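Local coordinates for 33-36 kDa outer membrane protein (Acinetobacter baumannii, PDB 6GIE) that probably forms a beta-barrel channel in the bacterial outer membrane and may influence susceptibility to carbapenems, at residues 60-63 with 68-71. Residues are numbered along the deposited sequence; the frame is centred on the assembly and turned at random.
Sequences KGPL and FLNQ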
ATOM      1  N   LYS A  60     -12.642   1.664 -14.626  1.00 51.57           N
ATOM      2  CA  LYS A  60     -12.063   2.886 -15.248  1.00 59.06           C
ATOM      3  C   LYS A  60     -10.529   2.917 -15.322  1.00 49.83           C
ATOM      4  O   LYS A  60      -9.967   3.926 -15.717  1.00 48.55           O
ATOM      5  CB  LYS A  60     -12.567   4.157 -14.547  1.00 51.16           C
ATOM      6  CG  LYS A  60     -11.821   4.519 -13.266  1.00 51.73           C
ATOM      7  CD  LYS A  60     -12.545   5.638 -12.529  1.00 53.80           C
ATOM      8  CE  LYS A  60     -13.797   5.120 -11.842  1.00 45.44           C
ATOM      9  NZ  LYS A  60     -14.638   6.201 -11.277  1.00 60.05           N
ATOM     10  N   GLY A  61      -9.865   1.825 -14.945  1.00 52.11           N
ATOM     11  CA  GLY A  61      -8.387   1.727 -15.055  1.00 36.92           C
ATOM     12  C   GLY A  61      -7.825   0.433 -14.479  1.00 27.02           C
ATOM     13  O   GLY A  61      -8.519  -0.558 -14.334  1.00 25.51           O
ATOM     14  N   PRO A  62      -6.551   0.416 -14.149  1.00 21.84           N
ATOM     15  CA  PRO A  62      -6.054  -0.850 -13.556  1.00 16.61           C
ATOM     16  C   PRO A  62      -6.870  -1.311 -12.304  1.00 15.88           C
ATOM     17  O   PRO A  62      -7.180  -0.470 -11.386  1.00 14.51           O
ATOM     18  CB  PRO A  62      -4.635  -0.490 -13.153  1.00 15.77           C
ATOM     19  CG  PRO A  62      -4.616   1.041 -13.012  1.00 16.49           C
ATOM     20  CD  PRO A  62      -5.611   1.545 -14.004  1.00 18.40           C
ATOM     21  N   LEU A  63      -7.226  -2.604 -12.229  1.00 15.95           N
ATOM     22  CA  LEU A  63      -8.135  -3.070 -11.161  1.00 15.63           C
ATOM     23  C   LEU A  63      -7.433  -2.931  -9.828  1.00 15.11           C
ATOM     24  O   LEU A  63      -8.069  -2.567  -8.821  1.00 15.06           O
ATOM     25  CB  LEU A  63      -8.591  -4.514 -11.344  1.00 19.20           C
ATOM     26  CG  LEU A  63      -9.449  -4.941 -12.527  1.00 26.14           C
ATOM     27  CD1 LEU A  63      -9.576  -6.464 -12.596  1.00 31.53           C
ATOM     28  CD2 LEU A  63     -10.815  -4.355 -12.439  1.00 31.92           C
ATOM     29  N   PHE A  68      -8.293   3.815  -4.969  1.00 15.81           N
ATOM     30  CA  PHE A  68      -7.663   5.125  -5.243  1.00 18.14           C
ATOM     31  C   PHE A  68      -8.298   5.924  -6.408  1.00 16.47           C
ATOM     32  O   PHE A  68      -8.671   7.128  -6.269  1.00 15.54           O
ATOM     33  CB  PHE A  68      -6.185   4.975  -5.491  1.00 18.11           C
ATOM     34  CG  PHE A  68      -5.497   6.288  -5.679  1.00 16.56           C
ATOM     35  CD1 PHE A  68      -5.221   7.101  -4.587  1.00 19.44           C
ATOM     36  CD2 PHE A  68      -5.132   6.703  -6.918  1.00 15.76           C
ATOM     37  CE1 PHE A  68      -4.593   8.352  -4.782  1.00 22.79           C
ATOM     38  CE2 PHE A  68      -4.474   7.941  -7.132  1.00 15.57           C
ATOM     39  CZ  PHE A  68      -4.222   8.763  -6.066  1.00 17.60           C
ATOM     40  N   LEU A  69      -8.514   5.269  -7.515  1.00 14.54           N
ATOM     41  CA  LEU A  69      -9.124   5.964  -8.631  1.00 17.53           C
ATOM     42  C   LEU A  69     -10.566   6.382  -8.371  1.00 19.30           C
ATOM     43  O   LEU A  69     -11.035   7.330  -8.961  1.00 20.04           O
ATOM     44  CB  LEU A  69      -9.036   5.158  -9.918  1.00 19.00           C
ATOM     45  CG  LEU A  69      -7.604   4.885 -10.468  1.00 19.08           C
ATOM     46  CD1 LEU A  69      -7.610   3.876 -11.579  1.00 18.54           C
ATOM     47  CD2 LEU A  69      -7.002   6.183 -10.972  1.00 20.60           C
ATOM     48  N   ASN A  70     -11.343   5.709  -7.541  1.00 21.91           N
ATOM     49  CA  ASN A  70     -12.538   6.400  -7.258  1.00 24.86           C
ATOM     50  C   ASN A  70     -12.596   7.126  -5.889  1.00 22.28           C
ATOM     51  O   ASN A  70     -13.633   7.514  -5.453  1.00 21.43           O
ATOM     52  CB  ASN A  70     -13.863   5.823  -7.853  1.00 35.64           C
ATOM     53  CG  ASN A  70     -13.982   4.310  -7.949  1.00 26.25           C
ATOM     54  OD1 ASN A  70     -15.031   3.874  -7.606  1.00 27.66           O
ATOM     55  ND2 ASN A  70     -13.066   3.564  -8.659  1.00 22.19           N
ATOM     56  N   GLN A  71     -11.422   7.375  -5.300  1.00 23.44           N
ATOM     57  CA  GLN A  71     -11.301   8.151  -4.071  1.00 26.27           C
ATOM     58  C   GLN A  71     -12.242   7.556  -3.065  1.00 20.26           C
ATOM     59  O   GLN A  71     -13.060   8.238  -2.481  1.00 18.39           O
ATOM     60  CB  GLN A  71     -11.599   9.641  -4.352  1.00 28.98           C
ATOM     61  CG  GLN A  71     -10.525  10.163  -5.312  1.00 34.79           C
ATOM     62  CD  GLN A  71     -10.865  11.497  -5.943  1.00 56.02           C
ATOM     63  OE1 GLN A  71     -10.961  12.495  -5.255  1.00 48.88           O
ATOM     64  NE2 GLN A  71     -11.021  11.516  -7.268  1.00 71.31           N
TER
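Gly61 and Leu69 are the closest CA pair across the two segments, 7.7 Å from Gly61 CA to Leu69 CA. They lie within one connection of a porin-type beta-barrel. The chain leaves strand 55-57, runs through 60-63 and forms the short helix 66-69. It then enters strand 74-83. A Schellman motif ends the helix. In it Gln71, with positive phi, sends its N to Phe68 O at 2.9 Å, and Ala72 N bonds to Ala67 O.

The contact is van der Waals packing. Leu69 points toward the loop, and one methyl does the touching. Its CD1 lies 3.9 Å from Pro62 CD, at the proline ring carbon next to N. The two side chains meet at about a right angle. The same CD1 is 4.2 Å from Gly61 CA, where the glycine presents only its backbone to the methyl. Pro62 and Leu69 both also touch Val198 on strand 190-200, so this apolar patch rests against the barrel wall.

Lys60 covers the other end. Its CG sits between the backbone N and the carbonyl carbon (chi1 82°), and the chain bends at chi3 (75°). The aliphatic part then passes the helix end, with CD 4.2 Å from Leu69 O. Farther out it lies slantwise beside Asn70, the first residue to leave helical geometry. The Asn70 amide is tied back to the preceding strand, since its ND2 donates a hydrogen bond to Asp57 O. Lys60 meets this side chain by packing alone: Lys60 CE is 3.6 Å from Asn70 ND2, and Lys60 NZ stops 3.5 Å from Asn70 CB.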